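Long-range contacts in tryptophan halogenase (Shewanella frigidimarina, PDB 2PYX), which probably acts as a flavin-dependent tryptophan halogenase, a monooxygenase-type enzyme that uses FAD: residues A[16-21]-A[177-182]; A[20-24]-A[185-191]; A[25-30]-A[372-376]; A[60-66]-A[364-369]; A[76-80]-A[168-172]. All coordinates share one frame; numbering follows the deposited sequence. Where two conformers were deposited one is given.

Contact 1 of 5, residues A[16-21]-A[177-182]; sequences GTAGWI and FSQLLT
Trp-20 and Thr-182 form the tight part of this contact between helices 16-31 and 174-187, whose local axes come within 8.8 Å at a crossing angle of 24°. Thr-182 CA sits 3.8 Å from the centroid of the six-membered indole ring, only 7° off the normal: a CH-pi contact squarely over the face. Thr-182 OG1 lies over the same face, 3.0 Å from Trp-20 NE1, but the angle rules out a hydrogen bond. Turned beside its own backbone N (chi1 -65°), Thr-182 OG1 instead donates to Ser-178 O (2.8 Å). Beside the ring, Trp-20 CB meets Leu-181 CB at 3.5 Å. Packing relaxes toward Phe-177, whose CE2 is 4.0 Å from Ile-21 CD1. The Gly-16, Thr-17 and Ser-178 end is partly open to solvent, close but unbonded: Ser-178 OG approaches Thr-17 N to 3.1 Å at a poor angle. Gly-16 and Thr-17 belong to the predicted FAD site in a Rossmann-type glycine-rich turn, where a tartrate, probably from the crystallisation liquor, is bonded to Thr-17 N. Around the pair, Ile-21 and Phe-177 touch Met-66 of helix 65-73, Thr-17 meets Leu-365 of helix 363-377, and Trp-20 rests on Leu-47 of strand 44-49.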
# COMPACT_ATOMS: atom_id res chain seq x y z
N GLY A 16 -9.54 13.55 2.60
CA GLY A 16 -8.48 12.61 2.98
C GLY A 16 -7.60 12.26 1.80
O GLY A 16 -7.67 12.88 0.74
N THR A 17 -6.78 11.25 1.97
CA THR A 17 -5.88 10.86 0.89
C THR A 17 -6.67 10.31 -0.29
O THR A 17 -6.30 10.54 -1.44
CB THR A 17 -4.87 9.82 1.34
OG1 THR A 17 -5.56 8.74 1.95
CG2 THR A 17 -3.89 10.43 2.29
N ALA A 18 -7.78 9.62 -0.02
CA ALA A 18 -8.56 9.02 -1.11
C ALA A 18 -9.15 10.10 -2.02
O ALA A 18 -9.00 10.07 -3.25
CB ALA A 18 -9.65 8.13 -0.54
N GLY A 19 -9.76 11.10 -1.42
CA GLY A 19 -10.40 12.13 -2.19
C GLY A 19 -9.45 13.04 -2.90
O GLY A 19 -9.62 13.33 -4.10
N TRP A 20 -8.39 13.46 -2.19
CA TRP A 20 -7.46 14.41 -2.80
C TRP A 20 -6.50 13.78 -3.80
O TRP A 20 -6.15 14.41 -4.80
CB TRP A 20 -6.71 15.22 -1.76
CG TRP A 20 -7.63 16.14 -1.03
CD1 TRP A 20 -8.09 16.01 0.26
CD2 TRP A 20 -8.24 17.30 -1.56
NE1 TRP A 20 -8.94 17.05 0.56
CE2 TRP A 20 -9.05 17.85 -0.53
CE3 TRP A 20 -8.21 17.95 -2.80
CZ2 TRP A 20 -9.81 19.00 -0.72
CZ3 TRP A 20 -8.93 19.09 -2.97
CH2 TRP A 20 -9.74 19.60 -1.93
N ILE A 21 -6.11 12.53 -3.60
CA ILE A 21 -5.32 11.89 -4.65
C ILE A 21 -6.16 11.76 -5.92
O ILE A 21 -5.67 11.98 -7.04
CB ILE A 21 -4.75 10.54 -4.20
CG1 ILE A 21 -3.59 10.77 -3.22
CG2 ILE A 21 -4.29 9.68 -5.41
CD1 ILE A 21 -3.14 9.50 -2.49
N PHE A 177 -0.29 14.93 4.54
CA PHE A 177 -0.35 14.71 3.10
C PHE A 177 -1.67 15.22 2.52
O PHE A 177 -1.69 15.93 1.53
CB PHE A 177 -0.11 13.21 2.82
CG PHE A 177 0.02 12.83 1.36
CD1 PHE A 177 0.50 13.71 0.40
CD2 PHE A 177 -0.28 11.53 0.98
CE1 PHE A 177 0.62 13.32 -0.94
CE2 PHE A 177 -0.14 11.13 -0.36
CZ PHE A 177 0.30 12.04 -1.29
N SER A 178 -2.79 14.89 3.15
CA SER A 178 -4.09 15.36 2.70
C SER A 178 -4.13 16.88 2.67
O SER A 178 -4.71 17.48 1.77
CB SER A 178 -5.17 14.82 3.64
OG SER A 178 -5.25 13.42 3.52
N GLN A 179 -3.53 17.51 3.68
CA GLN A 179 -3.48 18.98 3.73
C GLN A 179 -2.66 19.57 2.59
O GLN A 179 -3.06 20.53 1.93
CB GLN A 179 -2.96 19.48 5.06
CG GLN A 179 -3.05 21.01 5.22
CD GLN A 179 -4.44 21.58 4.92
OE1 GLN A 179 -5.46 21.10 5.44
NE2 GLN A 179 -4.49 22.61 4.07
N LEU A 180 -1.50 18.97 2.33
CA LEU A 180 -0.69 19.41 1.20
C LEU A 180 -1.46 19.29 -0.13
O LEU A 180 -1.46 20.18 -0.95
CB LEU A 180 0.62 18.62 1.14
CG LEU A 180 1.56 18.77 -0.05
CD1 LEU A 180 1.79 20.22 -0.37
CD2 LEU A 180 2.89 18.12 0.19
N LEU A 181 -2.14 18.16 -0.30
CA LEU A 181 -2.89 17.93 -1.54
C LEU A 181 -4.08 18.91 -1.66
O LEU A 181 -4.40 19.38 -2.75
CB LEU A 181 -3.42 16.50 -1.59
CG LEU A 181 -2.33 15.44 -1.80
CD1 LEU A 181 -2.93 14.07 -1.52
CD2 LEU A 181 -1.73 15.53 -3.22
N THR A 182 -4.74 19.21 -0.54
CA THR A 182 -5.84 20.16 -0.57
C THR A 182 -5.36 21.50 -1.12
O THR A 182 -5.99 22.09 -1.98
CB THR A 182 -6.36 20.39 0.85
OG1 THR A 182 -6.93 19.17 1.38
CG2 THR A 182 -7.40 21.52 0.87

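Contact 2 of 5, residues A[20-24]-A[185-191]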
# COMPACT_ATOMS: atom_id res chain seq x y z
N TRP A 20 -8.39 13.46 -2.19
CA TRP A 20 -7.46 14.41 -2.80
C TRP A 20 -6.50 13.78 -3.80
O TRP A 20 -6.15 14.41 -4.80
CB TRP A 20 -6.71 15.22 -1.76
CG TRP A 20 -7.63 16.14 -1.03
CD1 TRP A 20 -8.09 16.01 0.26
CD2 TRP A 20 -8.24 17.30 -1.56
NE1 TRP A 20 -8.94 17.05 0.56
CE2 TRP A 20 -9.05 17.85 -0.53
CE3 TRP A 20 -8.21 17.95 -2.80
CZ2 TRP A 20 -9.81 19.00 -0.72
CZ3 TRP A 20 -8.93 19.09 -2.97
CH2 TRP A 20 -9.74 19.60 -1.93
N ILE A 21 -6.11 12.53 -3.60
CA ILE A 21 -5.32 11.89 -4.65
C ILE A 21 -6.16 11.76 -5.92
O ILE A 21 -5.67 11.98 -7.04
CB ILE A 21 -4.75 10.54 -4.20
CG1 ILE A 21 -3.59 10.77 -3.22
CG2 ILE A 21 -4.29 9.68 -5.41
CD1 ILE A 21 -3.14 9.50 -2.49
N THR A 22 -7.43 11.40 -5.74
CA THR A 22 -8.33 11.28 -6.89
C THR A 22 -8.44 12.63 -7.60
O THR A 22 -8.36 12.72 -8.81
CB THR A 22 -9.72 10.75 -6.47
OG1 THR A 22 -9.56 9.47 -5.84
CG2 THR A 22 -10.64 10.62 -7.67
N ALA A 23 -8.73 13.69 -6.85
CA ALA A 23 -8.88 15.01 -7.45
C ALA A 23 -7.65 15.41 -8.24
O ALA A 23 -7.73 15.88 -9.37
CB ALA A 23 -9.16 16.03 -6.37
N GLY A 24 -6.48 15.19 -7.64
CA GLY A 24 -5.23 15.60 -8.27
C GLY A 24 -4.91 14.83 -9.53
O GLY A 24 -4.49 15.39 -10.56
N CYS A 185 -4.26 21.05 -4.91
CA CYS A 185 -5.36 20.82 -5.84
C CYS A 185 -6.27 22.02 -6.03
O CYS A 185 -6.77 22.28 -7.11
CB CYS A 185 -6.22 19.65 -5.41
SG CYS A 185 -5.37 18.04 -5.61
N THR A 186 -6.52 22.75 -4.93
CA THR A 186 -7.40 23.90 -4.99
C THR A 186 -6.71 25.14 -5.55
O THR A 186 -7.32 25.91 -6.31
CB THR A 186 -8.04 24.22 -3.62
OG1 THR A 186 -7.03 24.54 -2.68
CG2 THR A 186 -8.84 23.04 -3.10
N GLN A 187 -5.43 25.31 -5.21
CA GLN A 187 -4.71 26.55 -5.60
C GLN A 187 -3.98 26.46 -6.93
O GLN A 187 -3.77 27.47 -7.59
CB GLN A 187 -3.75 26.99 -4.50
CG GLN A 187 -4.44 27.16 -3.11
CD GLN A 187 -5.72 28.04 -3.15
OE1 GLN A 187 -5.63 29.25 -3.42
NE2 GLN A 187 -6.89 27.43 -2.92
N LYS A 188 -3.64 25.24 -7.36
CA LYS A 188 -2.92 25.06 -8.59
C LYS A 188 -3.68 24.24 -9.64
O LYS A 188 -3.48 24.46 -10.84
CB LYS A 188 -1.58 24.45 -8.30
CG LYS A 188 -0.66 25.32 -7.40
CD LYS A 188 0.65 24.60 -7.18
CE LYS A 188 1.73 25.43 -6.48
NZ LYS A 188 3.06 24.66 -6.41
N LEU A 189 -4.55 23.32 -9.21
CA LEU A 189 -5.24 22.43 -10.16
C LEU A 189 -6.72 22.72 -10.34
O LEU A 189 -7.41 21.99 -11.02
CB LEU A 189 -5.05 20.96 -9.76
CG LEU A 189 -3.61 20.45 -9.65
CD1 LEU A 189 -3.64 18.98 -9.33
CD2 LEU A 189 -2.84 20.71 -10.92
N GLY A 190 -7.23 23.83 -9.79
CA GLY A 190 -8.60 24.26 -10.08
C GLY A 190 -9.76 23.45 -9.51
O GLY A 190 -10.91 23.58 -9.98
N VAL A 191 -9.47 22.62 -8.51
CA VAL A 191 -10.50 21.83 -7.84
C VAL A 191 -11.32 22.73 -6.90
O VAL A 191 -10.76 23.53 -6.13
CB VAL A 191 -9.87 20.64 -7.11
CG1 VAL A 191 -10.92 19.84 -6.35
CG2 VAL A 191 -9.18 19.76 -8.16
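Trp-20, Cys-185 and Val-191 bury the most surface here, where the helix of the Rossmann-type strand-turn-helix unit, 16-31, meets the end of helix 174-187 and the turn after it. Trp-20 contributes the benzo end of its indole. Its CZ3 lies 3.7 Å from Cys-185 CB, and its CH2 touches the methyl CG2 of Thr-186 at the same distance, the two side chains meeting at a slant. Cys-185 SG stands 5.3 Å from the centroid of the six-membered ring and 75° off its normal, so this sulfur-aromatic contact is made at the ring edge and not over a face. Val-191 approaches through both methyls. A chi1 of 177° swings its CG1 opposite the backbone N, where that branch meets Trp-20 CZ3 at 4.0 Å, while CG2 packs on Ala-23 CB at 4.1 Å. The turn that returns Val-191 to the contact is closed by its own backbone N, which donates to Cys-185 O. From there the chain enters strand 192-195, which runs parallel to 44-49 in the nucleotide-binding sheet; Val-191 also touches Ile-45 of that neighbour. Leu-189 adds its CD1 near Gly-24 O. No hydrogen bond joins the two segments, and the two backbones come nearest at Gly-24: the Cys-185 sulfur bends beside its own backbone N (chi1 -71°) and rests 3.6 Å from Gly-24 CA.

Contact 3 of 5, residues A[25-30]-A[372-376]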
# COMPACT_ATOMS: atom_id res chain seq x y z
N LEU A 25 -5.09 13.51 -9.46
CA LEU A 25 -4.81 12.68 -10.63
C LEU A 25 -5.78 12.99 -11.80
O LEU A 25 -5.37 13.06 -12.94
CB LEU A 25 -4.81 11.20 -10.28
CG LEU A 25 -3.60 10.74 -9.47
CD1 LEU A 25 -3.84 9.29 -9.05
CD2 LEU A 25 -2.30 10.89 -10.23
N LEU A 26 -7.06 13.18 -11.49
CA LEU A 26 -8.01 13.55 -12.52
C LEU A 26 -7.67 14.91 -13.16
O LEU A 26 -7.65 15.03 -14.37
CB LEU A 26 -9.44 13.63 -11.96
CG LEU A 26 -10.08 12.28 -11.67
CD1 LEU A 26 -11.41 12.50 -10.94
CD2 LEU A 26 -10.30 11.45 -12.92
N ALA A 27 -7.43 15.92 -12.31
CA ALA A 27 -7.17 17.27 -12.82
C ALA A 27 -5.89 17.28 -13.63
O ALA A 27 -5.82 17.88 -14.70
CB ALA A 27 -7.08 18.27 -11.66
N ALA A 28 -4.85 16.63 -13.12
CA ALA A 28 -3.57 16.65 -13.81
C ALA A 28 -3.67 15.97 -15.18
O ALA A 28 -3.09 16.43 -16.19
CB ALA A 28 -2.48 16.01 -12.96
N GLU A 29 -4.40 14.86 -15.25
CA GLU A 29 -4.50 14.10 -16.50
C GLU A 29 -5.31 14.83 -17.56
O GLU A 29 -4.95 14.76 -18.73
CB GLU A 29 -5.07 12.69 -16.25
CG GLU A 29 -5.31 11.86 -17.47
CD GLU A 29 -4.05 11.47 -18.22
OE1 GLU A 29 -2.92 11.77 -17.79
OE2 GLU A 29 -4.20 10.84 -19.29
N HIS A 30 -6.39 15.51 -17.16
CA HIS A 30 -7.32 16.08 -18.15
C HIS A 30 -7.27 17.59 -18.33
O HIS A 30 -7.62 18.09 -19.40
CB HIS A 30 -8.75 15.66 -17.81
CG HIS A 30 -8.94 14.19 -18.01
ND1 HIS A 30 -9.14 13.63 -19.25
CD2 HIS A 30 -8.84 13.16 -17.14
CE1 HIS A 30 -9.19 12.32 -19.13
NE2 HIS A 30 -8.98 12.00 -17.86
N ALA A 372 -7.84 5.59 -8.80
CA ALA A 372 -7.87 6.96 -9.29
C ALA A 372 -7.15 7.08 -10.63
O ALA A 372 -7.63 7.74 -11.55
CB ALA A 372 -7.28 7.92 -8.26
N SER A 373 -5.97 6.47 -10.72
CA SER A 373 -5.22 6.54 -11.98
C SER A 373 -5.98 5.81 -13.10
O SER A 373 -5.99 6.27 -14.24
CB SER A 373 -3.79 5.98 -11.84
OG SER A 373 -3.77 4.61 -11.50
N THR A 374 -6.61 4.69 -12.78
CA THR A 374 -7.39 3.95 -13.76
C THR A 374 -8.55 4.77 -14.24
O THR A 374 -8.81 4.83 -15.43
CB THR A 374 -7.86 2.61 -13.14
OG1 THR A 374 -6.68 1.85 -12.86
CG2 THR A 374 -8.71 1.85 -14.09
N LEU A 375 -9.27 5.40 -13.32
CA LEU A 375 -10.39 6.25 -13.74
C LEU A 375 -9.89 7.39 -14.62
O LEU A 375 -10.50 7.70 -15.64
CB LEU A 375 -11.09 6.81 -12.50
CG LEU A 375 -12.18 7.82 -12.80
CD1 LEU A 375 -13.31 7.17 -13.64
CD2 LEU A 375 -12.71 8.40 -11.52
N ALA A 376 -8.78 8.02 -14.24
CA ALA A 376 -8.25 9.11 -15.04
C ALA A 376 -7.85 8.64 -16.44
O ALA A 376 -8.05 9.36 -17.44
CB ALA A 376 -7.05 9.73 -14.33
O HOH W 1 -6.73 9.70 -20.18
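The His-30 imidazole meets Ala-376 O at its edge: NE2 donates to that carbonyl over 2.8 Å with an N-H...O angle of 148°. The oxygen lies 20° out of the ring plane, yet the donor falls in the carbonyl plane and on a lone pair of Ala-376 O. One face of the imidazole carries Glu-29 CG, offset toward the rim, while Leu-26 O lies in plane at the edge. The other ring nitrogen, ND1, is hydrogen-bonded to Lys-42 NZ, so both are engaged. A phenylalanine in place of His-30 would probably leave Ala-376 O without its direct side-chain donor and Lys-42 without this partner. Ala-376 O takes a second bond, from a water at 3.1 Å, which also donates to Glu-29 OE2 at 2.9 Å, bridging the helices on the more exposed side. Glu-29 has CG anti to its backbone N (chi1 176°), which lays that methylene 3.7 Å from Ala-376 O. These groups close a helix-helix packing in which 16-31, the helix after the glycine-rich turn of the Rossmann-type fold, runs in the same general direction as 363-377, with local axes 9.1 Å apart. Away from the polar end the contact is apolar. Leu-26 CD2 packs on Ala-376 CA at 3.8 Å and also touches Leu-375, whose side chain continues onto strand 224-227. Leu-25 sets CD1 against Ala-372 CB, one turn earlier on that helix and again at 3.8 Å, while it also reaches Thr-69 and Ile-73 of helix 65-73.

Contact 4 of 5, residues A[60-66]-A[364-369]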
# COMPACT_ATOMS: atom_id res chain seq x y z
N GLU A 60 1.74 6.07 7.84
CA GLU A 60 1.28 5.14 6.83
C GLU A 60 2.39 4.94 5.81
O GLU A 60 3.20 5.85 5.62
CB GLU A 60 0.06 5.73 6.12
CG GLU A 60 -0.65 4.72 5.27
CD GLU A 60 -2.05 5.15 4.87
OE1 GLU A 60 -2.45 6.25 5.28
OE2 GLU A 60 -2.74 4.38 4.16
N GLY A 61 2.45 3.75 5.23
CA GLY A 61 3.40 3.43 4.18
C GLY A 61 2.79 3.43 2.78
O GLY A 61 1.57 3.24 2.57
N THR A 62 3.67 3.59 1.80
CA THR A 62 3.31 3.55 0.39
C THR A 62 4.16 2.56 -0.37
O THR A 62 5.10 1.98 0.16
CB THR A 62 3.47 4.92 -0.30
OG1 THR A 62 4.80 5.10 -0.77
CG2 THR A 62 3.12 6.04 0.61
N TRP A 63 3.77 2.36 -1.62
CA TRP A 63 4.54 1.59 -2.59
C TRP A 63 5.32 2.61 -3.45
O TRP A 63 5.08 3.82 -3.37
CB TRP A 63 3.64 0.61 -3.42
CG TRP A 63 3.37 -0.68 -2.66
CD1 TRP A 63 2.59 -0.81 -1.55
CD2 TRP A 63 3.92 -1.98 -2.92
NE1 TRP A 63 2.61 -2.12 -1.11
CE2 TRP A 63 3.41 -2.85 -1.94
CE3 TRP A 63 4.78 -2.50 -3.90
CZ2 TRP A 63 3.78 -4.19 -1.88
CZ3 TRP A 63 5.10 -3.82 -3.85
CH2 TRP A 63 4.61 -4.66 -2.87
N PRO A 64 6.23 2.12 -4.27
CA PRO A 64 6.96 3.02 -5.15
C PRO A 64 6.12 3.78 -6.15
O PRO A 64 6.57 4.80 -6.66
CB PRO A 64 7.94 2.10 -5.86
CG PRO A 64 8.14 0.93 -4.92
CD PRO A 64 6.77 0.75 -4.30
N SER A 65 4.91 3.28 -6.42
CA SER A 65 3.95 3.98 -7.26
C SER A 65 3.73 5.43 -6.81
O SER A 65 3.45 6.31 -7.65
CB SER A 65 2.64 3.22 -7.25
OG SER A 65 2.23 2.96 -5.91
N MSE A 66 3.90 5.70 -5.52
CA MSE A 66 3.61 7.01 -4.98
C MSE A 66 4.55 8.06 -5.56
O MSE A 66 4.17 9.22 -5.71
CB MSE A 66 3.69 7.02 -3.47
CG MSE A 66 3.17 8.30 -2.84
SE MSE A 66 1.33 8.81 -3.30
CE MSE A 66 0.42 7.51 -2.21
N ALA A 364 -3.41 -0.08 1.15
CA ALA A 364 -4.46 0.97 1.15
C ALA A 364 -4.18 2.11 0.18
O ALA A 364 -5.04 2.43 -0.67
CB ALA A 364 -4.70 1.49 2.54
N LEU A 365 -3.03 2.78 0.31
CA LEU A 365 -2.73 3.88 -0.65
C LEU A 365 -2.51 3.34 -2.07
O LEU A 365 -2.87 3.99 -3.05
CB LEU A 365 -1.55 4.71 -0.18
CG LEU A 365 -1.90 5.70 0.94
CD1 LEU A 365 -0.62 6.27 1.55
CD2 LEU A 365 -2.79 6.81 0.41
N ALA A 366 -1.92 2.16 -2.20
CA ALA A 366 -1.74 1.54 -3.54
C ALA A 366 -3.06 1.38 -4.27
O ALA A 366 -3.14 1.61 -5.48
CB ALA A 366 -1.09 0.18 -3.37
N LEU A 367 -4.10 0.94 -3.56
CA LEU A 367 -5.44 0.78 -4.18
C LEU A 367 -6.06 2.14 -4.54
O LEU A 367 -6.71 2.26 -5.57
CB LEU A 367 -6.37 0.01 -3.27
CG LEU A 367 -6.12 -1.50 -3.19
CD1 LEU A 367 -6.83 -2.11 -1.98
CD2 LEU A 367 -6.58 -2.11 -4.53
N ILE A 368 -5.89 3.14 -3.68
CA ILE A 368 -6.33 4.48 -4.01
C ILE A 368 -5.67 4.95 -5.33
O ILE A 368 -6.34 5.44 -6.27
CB ILE A 368 -6.06 5.45 -2.84
CG1 ILE A 368 -7.06 5.20 -1.72
CG2 ILE A 368 -6.14 6.89 -3.31
CD1 ILE A 368 -6.63 5.82 -0.38
N GLU A 369 -4.35 4.82 -5.41
CA GLU A 369 -3.62 5.24 -6.61
C GLU A 369 -4.10 4.45 -7.82
O GLU A 369 -4.26 5.02 -8.88
CB GLU A 369 -2.13 4.97 -6.42
CG GLU A 369 -1.39 5.76 -5.36
CD GLU A 369 0.05 5.29 -5.37
OE1 GLU A 369 0.82 5.81 -6.19
OE2 GLU A 369 0.41 4.36 -4.61
O HOH W 2 -1.16 2.66 2.67
O HOH W 3 0.20 1.83 -0.02
O HOH W 4 1.17 3.36 -2.22
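Glu-369 points its carboxylate at Ser-65, which donates from OG to OE2 over 2.6 Å on the syn side, 30° out of the carboxylate plane. Glu-369 OE2 also accepts from a water at 2.7 Å that in turn accepts from Trp-63 N, and OE1 is bonded to Thr-69 OG1, so both oxygens of this buried group are held. Replacing Glu-369 by an alanine would probably leave the Ser-65 hydroxyl without its acceptor, take one partner from Thr-69 OG1 and open a gap beside Met-66. That residue, a selenomethionine in the crystal, crosses the glutamate at a slant: bends at chi2 (56°) and chi3 fold its CE back to 3.9 Å from Glu-369 CD and 4.0 Å from Leu-365 CB. Leu-365 is flanked again by Glu-60, an extended side chain that runs across it and brings OE2 to 3.6 Å from Leu-365 CG. Thr-62 closes on the same leucine through its methyl, CG2 lying 3.9 Å from CD1. Between the backbones, the first-turn amides of helix 363-377 are met by water: one accepts from Leu-365 N at 3.0 Å and another from Ala-366 N at 3.1 Å, both near Gly-61 O. The arrangement sets the helix start against strand 60-61 and the turn into helix 65-73. Its surroundings are consistent with a flavin-dependent halogenase: Leu-365 touches Thr-17 of the predicted FAD site, Trp-63 NE1 bonds to the carbonyl O of Glu-361, the predicted L-tryptophan residue, and Thr-62 O accepts from Lys-89, the predicted active-site lysine.

Contact 5 of 5, residues A[76-80]-A[168-172]; sequences DENDF and YGYHL
Phe-80 and Leu-172 bring the backbones of helix 77-83 and strand 169-172 nearest each other, yet their CA atoms are still 9.3 Å apart, so long side chains must span the gap. The Glu-77 chain does so by leaving its CA pointing away from the backbone N (chi1 -165°) and staying extended, and its OE2 takes two phenol hydroxyls. Tyr-168 OH donates at 2.5 Å to the syn lone pair of Glu-77 OE2; this ring comes from the opposite direction and is nearly coplanar with the carboxylate. Tyr-170 OH donates to Glu-77 OE2 at 2.6 Å from the anti side, tilted out of the carboxylate plane, and here the ring stands at 88° to the carboxylate. The other oxygen, OE1, accepts from Tyr-162 N and forms a salt bridge with Lys-155, whose NZ is also hydrogen-bonded to Tyr-168 OH, so the buried carboxylate is satisfied at both ends and its rotation is fixed. One turn further on, Phe-80 directs its edge at the face of Tyr-170 in a T-shaped pair, with centroids 4.8 Å apart and planes at 65°. CE2 is the leading atom, 3.5 Å above the centre of the tyrosine ring, while CZ meets Leu-172 CD2 in the plane of the phenylalanine ring at 3.8 Å. Asp-76 N-caps the helix, its OD1 accepting from Asp-79 N at 3.1 Å. Strand 169-172 pairs antiparallel with both 60-61 and 87-95 in the large mixed sheet, and Tyr-170 thereby stands about 5 Å, side chain to side chain, from Lys-89, the predicted active-site residue.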
# COMPACT_ATOMS: atom_id res chain seq x y z
N ASP A 76 6.42 18.71 -5.70
CA ASP A 76 7.87 18.70 -5.58
C ASP A 76 8.26 17.75 -4.43
O ASP A 76 7.67 17.79 -3.36
CB ASP A 76 8.33 20.14 -5.33
CG ASP A 76 9.82 20.27 -5.08
OD1 ASP A 76 10.29 19.85 -4.00
OD2 ASP A 76 10.50 20.84 -5.96
N GLU A 77 9.25 16.88 -4.66
CA GLU A 77 9.60 15.87 -3.68
C GLU A 77 10.09 16.49 -2.40
O GLU A 77 9.84 15.98 -1.30
CB GLU A 77 10.64 14.87 -4.19
CG GLU A 77 10.67 13.63 -3.27
CD GLU A 77 11.62 12.52 -3.72
OE1 GLU A 77 12.61 12.79 -4.44
OE2 GLU A 77 11.40 11.33 -3.35
N ASN A 78 10.87 17.57 -2.51
CA ASN A 78 11.35 18.22 -1.29
C ASN A 78 10.19 18.77 -0.46
O ASN A 78 10.14 18.59 0.76
CB ASN A 78 12.38 19.31 -1.60
CG ASN A 78 13.57 18.77 -2.37
OD1 ASN A 78 14.11 17.72 -2.04
ND2 ASN A 78 14.00 19.52 -3.40
N ASP A 79 9.26 19.44 -1.13
CA ASP A 79 8.06 19.97 -0.48
C ASP A 79 7.29 18.84 0.21
O ASP A 79 6.87 18.96 1.35
CB ASP A 79 7.13 20.64 -1.52
CG ASP A 79 7.66 21.95 -2.06
OD1 ASP A 79 8.63 22.52 -1.52
OD2 ASP A 79 7.07 22.44 -3.04
N PHE A 80 7.08 17.73 -0.50
CA PHE A 80 6.39 16.58 0.08
C PHE A 80 7.07 16.06 1.35
O PHE A 80 6.44 15.87 2.40
CB PHE A 80 6.29 15.46 -0.99
CG PHE A 80 5.82 14.14 -0.43
CD1 PHE A 80 4.48 13.94 -0.11
CD2 PHE A 80 6.72 13.10 -0.20
CE1 PHE A 80 4.06 12.74 0.44
CE2 PHE A 80 6.29 11.91 0.34
CZ PHE A 80 4.97 11.72 0.66
N TYR A 168 11.99 2.88 -4.19
CA TYR A 168 11.49 3.28 -2.90
C TYR A 168 10.11 3.87 -2.98
O TYR A 168 9.70 4.39 -4.02
CB TYR A 168 12.42 4.29 -2.21
CG TYR A 168 12.50 5.66 -2.82
CD1 TYR A 168 13.41 5.95 -3.85
CD2 TYR A 168 11.70 6.71 -2.37
CE1 TYR A 168 13.49 7.20 -4.41
CE2 TYR A 168 11.78 7.96 -2.92
CZ TYR A 168 12.66 8.22 -3.95
OH TYR A 168 12.73 9.49 -4.49
N GLY A 169 9.37 3.70 -1.88
CA GLY A 169 8.19 4.50 -1.56
C GLY A 169 8.48 5.29 -0.29
O GLY A 169 9.62 5.61 0.03
N TYR A 170 7.42 5.58 0.46
CA TYR A 170 7.53 6.44 1.63
C TYR A 170 6.82 5.90 2.88
O TYR A 170 5.89 5.10 2.80
CB TYR A 170 6.95 7.82 1.33
CG TYR A 170 7.51 8.48 0.08
CD1 TYR A 170 8.70 9.20 0.13
CD2 TYR A 170 6.82 8.41 -1.11
CE1 TYR A 170 9.20 9.82 -1.01
CE2 TYR A 170 7.31 9.00 -2.26
CZ TYR A 170 8.50 9.71 -2.20
OH TYR A 170 8.97 10.33 -3.33
N HIS A 171 7.29 6.39 4.02
CA HIS A 171 6.48 6.47 5.24
C HIS A 171 6.08 7.94 5.37
O HIS A 171 6.92 8.82 5.17
CB HIS A 171 7.31 6.07 6.45
CG HIS A 171 7.77 4.65 6.43
ND1 HIS A 171 9.09 4.29 6.68
CD2 HIS A 171 7.10 3.49 6.24
CE1 HIS A 171 9.19 2.97 6.61
NE2 HIS A 171 8.00 2.46 6.34
N LEU A 172 4.82 8.19 5.73
CA LEU A 172 4.31 9.56 5.76
C LEU A 172 3.24 9.75 6.82
O LEU A 172 2.69 8.78 7.32
CB LEU A 172 3.77 9.97 4.36
CG LEU A 172 2.64 9.11 3.74
CD1 LEU A 172 1.23 9.41 4.29
CD2 LEU A 172 2.60 9.24 2.22

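How the contacts relate
From the N terminus, helix 16-31 opens three closures in succession. Contacts 1 and 2 start from overlapping segments and close loops of about 155 and 160 residues onto helix 174-187 and the turn behind it. Contact 3 leaves the end of the same helix and crosses both, spanning 341 residues to helix 363-377. Contact 4, from strand 60-61 and helix 65-73, nests inside contact 3 but crosses contacts 1 and 2. Contact 5 is the shortest and lies inside all the others. Its strand 169-172 pairs with 60-61 of contact 4 and leads into helix 174-187. Together they join the Rossmann-type nucleotide-binding part to the large mixed sheet.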